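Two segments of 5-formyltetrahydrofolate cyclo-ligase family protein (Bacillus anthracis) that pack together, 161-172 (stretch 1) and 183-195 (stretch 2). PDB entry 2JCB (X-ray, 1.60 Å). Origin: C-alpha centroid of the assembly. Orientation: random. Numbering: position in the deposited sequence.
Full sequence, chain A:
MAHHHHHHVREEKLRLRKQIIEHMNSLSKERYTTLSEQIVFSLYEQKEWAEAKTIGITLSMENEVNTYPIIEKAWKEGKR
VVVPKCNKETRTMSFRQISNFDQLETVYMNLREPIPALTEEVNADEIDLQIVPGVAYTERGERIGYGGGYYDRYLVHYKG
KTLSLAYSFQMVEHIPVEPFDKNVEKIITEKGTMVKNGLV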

# COMPACT_ATOMS: atom_id res chain seq x y z
N LYS A 161 4.43 -8.13 -9.59
CA LYS A 161 3.98 -8.74 -8.34
C LYS A 161 3.39 -7.71 -7.38
O LYS A 161 3.91 -6.61 -7.32
CB LYS A 161 5.14 -9.47 -7.69
CG LYS A 161 5.63 -10.67 -8.58
CD LYS A 161 6.90 -11.24 -8.02
CE LYS A 161 7.67 -11.94 -9.13
NZ LYS A 161 7.20 -13.35 -9.21
N THR A 162 2.36 -8.07 -6.63
CA THR A 162 1.75 -7.18 -5.65
C THR A 162 1.70 -7.82 -4.27
O THR A 162 1.51 -9.04 -4.14
CB THR A 162 0.30 -6.77 -6.00
OG1 THR A 162 -0.54 -7.92 -6.15
CG2 THR A 162 0.28 -5.98 -7.29
N LEU A 163 1.85 -7.00 -3.25
CA LEU A 163 1.56 -7.47 -1.91
C LEU A 163 1.15 -6.30 -1.09
O LEU A 163 1.51 -5.19 -1.38
CB LEU A 163 2.74 -8.24 -1.25
CG LEU A 163 4.00 -7.55 -0.81
CD1 LEU A 163 3.81 -6.80 0.62
CD2 LEU A 163 5.15 -8.59 -0.76
N SER A 164 0.39 -6.59 -0.04
CA SER A 164 -0.03 -5.58 0.93
C SER A 164 0.43 -5.99 2.29
O SER A 164 0.57 -7.18 2.58
CB SER A 164 -1.53 -5.36 0.90
OG SER A 164 -1.98 -4.79 -0.32
N LEU A 165 0.74 -4.98 3.11
CA LEU A 165 1.09 -5.13 4.52
C LEU A 165 -0.11 -4.70 5.35
O LEU A 165 -0.67 -3.63 5.09
CB LEU A 165 2.32 -4.26 4.82
CG LEU A 165 3.50 -4.45 3.87
CD1 LEU A 165 4.71 -3.47 4.09
CD2 LEU A 165 4.00 -5.90 3.97
N ALA A 166 -0.52 -5.47 6.37
CA ALA A 166 -1.70 -5.18 7.13
C ALA A 166 -1.61 -5.71 8.54
O ALA A 166 -1.07 -6.78 8.76
CB ALA A 166 -2.91 -5.74 6.43
N TYR A 167 -2.16 -4.97 9.49
CA TYR A 167 -2.37 -5.52 10.81
C TYR A 167 -3.52 -6.53 10.64
O TYR A 167 -4.41 -6.39 9.78
CB TYR A 167 -2.84 -4.43 11.77
CG TYR A 167 -1.93 -3.26 11.83
CD1 TYR A 167 -0.68 -3.37 12.46
CD2 TYR A 167 -2.32 -1.98 11.35
CE1 TYR A 167 0.16 -2.29 12.55
CE2 TYR A 167 -1.47 -0.86 11.47
CZ TYR A 167 -0.22 -1.04 12.07
OH TYR A 167 0.73 -0.03 12.23
N SER A 168 -3.48 -7.58 11.45
CA SER A 168 -4.50 -8.62 11.34
C SER A 168 -5.94 -8.11 11.51
O SER A 168 -6.85 -8.68 10.90
CB SER A 168 -4.17 -9.82 12.24
OG SER A 168 -4.32 -9.48 13.58
N PHE A 169 -6.15 -7.06 12.30
CA PHE A 169 -7.47 -6.45 12.44
C PHE A 169 -7.96 -5.73 11.16
O PHE A 169 -9.12 -5.34 11.08
CB PHE A 169 -7.54 -5.51 13.65
CG PHE A 169 -6.81 -4.19 13.44
CD1 PHE A 169 -7.40 -3.16 12.70
CD2 PHE A 169 -5.54 -3.98 14.01
CE1 PHE A 169 -6.78 -1.95 12.51
CE2 PHE A 169 -4.89 -2.74 13.82
CZ PHE A 169 -5.50 -1.74 13.03
N GLN A 170 -7.08 -5.52 10.18
CA GLN A 170 -7.51 -5.01 8.89
C GLN A 170 -8.08 -6.09 8.02
O GLN A 170 -8.71 -5.80 7.00
CB GLN A 170 -6.32 -4.38 8.17
CG GLN A 170 -5.86 -3.06 8.76
CD GLN A 170 -4.62 -2.53 8.04
OE1 GLN A 170 -3.50 -2.62 8.51
NE2 GLN A 170 -4.86 -1.89 6.88
N MET A 171 -7.90 -7.35 8.44
CA MET A 171 -8.56 -8.48 7.75
C MET A 171 -10.03 -8.60 8.10
O MET A 171 -10.43 -8.61 9.30
CB MET A 171 -7.81 -9.79 8.05
CG MET A 171 -6.33 -9.78 7.70
SD MET A 171 -5.99 -9.41 5.96
CE MET A 171 -7.12 -10.49 5.05
N VAL A 172 -10.87 -8.68 7.07
CA VAL A 172 -12.31 -8.81 7.32
C VAL A 172 -12.93 -9.96 6.55
O VAL A 172 -12.37 -10.47 5.59
CB VAL A 172 -13.13 -7.49 7.08
CG1 VAL A 172 -12.56 -6.31 7.89
CG2 VAL A 172 -13.20 -7.15 5.60
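Stretch 2, residues 183-195: NVEKIITEKGTMV

Stretch 2 lies alongside stretch 1 as a parallel β-strand that then turns back on itself. Residues 186-189 run in the same direction as strand 161-165, their axes 4.6 Å apart at closest approach and crossing at -28°. The register pairs Leu163 with Lys186, Ser164 with Ile187 and Leu165 with Ile188, at CA-CA distances of 4.6, 4.7 and 5.0 Å. Extended backbone on both sides lets Ser164 N bond to Lys186 O (2.8 Å), Ile188 N to Ser164 O (2.9 Å) and Ala166 N to Ile188 O (2.9 Å).

On one face of this ladder, the CD1 tip of Ile188 rests against the adjoining tips of two leucines, 4.0 Å from Leu163 CD1 and 3.9 Å from Leu165 CD2. The other face carries Ser164 and Ile187. There Val184 packs against the small side chain of Ser164, its CG1 3.5 Å from Ser164 OG, while Ile187 CG2 rests 4.0 Å from Ala166 CB and 3.9 Å from Met171 SD. Met171, with all three chi angles in m, lies over this face; its CG also meets Thr189 CG2 at 4.0 Å and Met194 CE at 3.8 Å. Met194 belongs to the returning strand, held to Ile187 by a pair of 2.9 Å backbone bonds, Ile187 N to Met194 O and Met194 N to Ile187 O.

Glutamates close both ends. Before the ladder, Glu185, in a non-strand conformation (phi/psi -81/-26°), accepts from Thr162 N through OE1 (3.1 Å), while Glu185 N donates to Thr162 OG1 (2.9 Å). Beyond it, the side chain of Glu190 reaches across to the 3-10 turn, where OE1 accepts from Ser168 N (2.8 Å) and OE2 from Ser168 OG (2.7 Å). Together the stretches bury 806 Å².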

# COMPACT_ATOMS: atom_id res chain seq x y z
N ASN A 183 -7.69 -7.00 -6.95
CA ASN A 183 -7.16 -7.76 -5.80
C ASN A 183 -5.66 -7.72 -5.74
O ASN A 183 -5.01 -7.50 -6.75
CB ASN A 183 -7.57 -9.24 -5.95
CG ASN A 183 -9.05 -9.46 -5.78
OD1 ASN A 183 -9.81 -8.56 -5.40
ND2 ASN A 183 -9.50 -10.68 -6.07
N VAL A 184 -5.10 -7.98 -4.57
CA VAL A 184 -3.63 -8.10 -4.39
C VAL A 184 -3.27 -9.59 -4.28
O VAL A 184 -4.11 -10.39 -3.89
CB VAL A 184 -3.10 -7.32 -3.17
CG1 VAL A 184 -3.28 -5.82 -3.38
CG2 VAL A 184 -3.81 -7.73 -1.86
N GLU A 185 -2.03 -9.93 -4.62
CA GLU A 185 -1.60 -11.33 -4.67
C GLU A 185 -1.24 -11.92 -3.31
O GLU A 185 -1.22 -13.13 -3.15
CB GLU A 185 -0.39 -11.49 -5.59
CG GLU A 185 -0.79 -11.32 -7.01
CD GLU A 185 0.43 -11.25 -7.94
OE1 GLU A 185 1.56 -10.92 -7.51
OE2 GLU A 185 0.23 -11.51 -9.13
N LYS A 186 -0.84 -11.08 -2.38
CA LYS A 186 -0.39 -11.56 -1.07
C LYS A 186 -0.62 -10.49 -0.03
O LYS A 186 -0.46 -9.29 -0.31
CB LYS A 186 1.12 -11.82 -1.13
CG LYS A 186 1.69 -12.32 0.26
CD LYS A 186 3.19 -12.55 0.21
CE LYS A 186 3.50 -13.90 -0.47
NZ LYS A 186 4.96 -14.20 -0.47
N ILE A 187 -0.99 -10.92 1.18
CA ILE A 187 -1.18 -9.97 2.30
C ILE A 187 -0.25 -10.54 3.42
O ILE A 187 -0.31 -11.75 3.72
CB ILE A 187 -2.66 -9.80 2.77
CG1 ILE A 187 -3.55 -9.29 1.60
CG2 ILE A 187 -2.75 -8.82 3.96
CD1 ILE A 187 -4.88 -9.85 1.58
N ILE A 188 0.60 -9.69 4.00
CA ILE A 188 1.43 -10.05 5.14
C ILE A 188 0.87 -9.34 6.38
O ILE A 188 0.79 -8.09 6.37
CB ILE A 188 2.86 -9.61 4.91
CG1 ILE A 188 3.41 -10.21 3.59
CG2 ILE A 188 3.73 -10.03 6.08
CD1 ILE A 188 4.69 -9.65 3.25
N THR A 189 0.53 -10.09 7.42
CA THR A 189 0.11 -9.55 8.71
C THR A 189 1.12 -10.00 9.74
O THR A 189 2.12 -10.69 9.40
CB THR A 189 -1.31 -10.03 9.14
OG1 THR A 189 -1.23 -11.41 9.53
CG2 THR A 189 -2.36 -9.84 8.01
N GLU A 190 0.86 -9.69 11.01
CA GLU A 190 1.83 -10.10 12.02
C GLU A 190 1.66 -11.61 12.34
O GLU A 190 2.46 -12.17 13.09
CB GLU A 190 1.67 -9.26 13.31
CG GLU A 190 0.37 -9.55 14.11
CD GLU A 190 -0.88 -8.80 13.61
OE1 GLU A 190 -0.96 -8.29 12.49
OE2 GLU A 190 -1.82 -8.77 14.40
N LYS A 191 0.59 -12.20 11.85
CA LYS A 191 0.25 -13.59 12.11
C LYS A 191 0.62 -14.53 10.94
O LYS A 191 0.53 -15.75 11.11
CB LYS A 191 -1.28 -13.72 12.33
CG LYS A 191 -1.89 -13.13 13.59
CD LYS A 191 -3.37 -13.40 13.57
CE LYS A 191 -4.02 -12.73 14.72
NZ LYS A 191 -5.36 -13.32 14.95
N GLY A 192 1.02 -13.99 9.79
CA GLY A 192 1.36 -14.84 8.63
C GLY A 192 1.05 -14.17 7.32
O GLY A 192 1.14 -12.94 7.19
N THR A 193 0.67 -14.98 6.33
CA THR A 193 0.45 -14.46 4.98
C THR A 193 -0.82 -15.10 4.43
O THR A 193 -1.16 -16.22 4.78
CB THR A 193 1.59 -14.76 4.01
OG1 THR A 193 1.73 -16.19 3.81
CG2 THR A 193 2.91 -14.15 4.48
N MET A 194 -1.51 -14.34 3.56
CA MET A 194 -2.68 -14.83 2.84
C MET A 194 -2.20 -14.72 1.40
O MET A 194 -1.65 -13.69 1.00
CB MET A 194 -3.91 -13.95 3.12
CG MET A 194 -4.52 -14.05 4.59
SD MET A 194 -3.85 -12.95 5.91
CE MET A 194 -5.04 -13.31 7.22
N VAL A 195 -2.32 -15.81 0.64
CA VAL A 195 -1.80 -15.80 -0.73
C VAL A 195 -2.87 -16.25 -1.70
O VAL A 195 -3.75 -17.08 -1.36
CB VAL A 195 -0.51 -16.66 -0.86
CG1 VAL A 195 0.16 -16.45 -2.20
CG2 VAL A 195 0.48 -16.35 0.24
O HOH W 1 -3.83 -6.72 14.78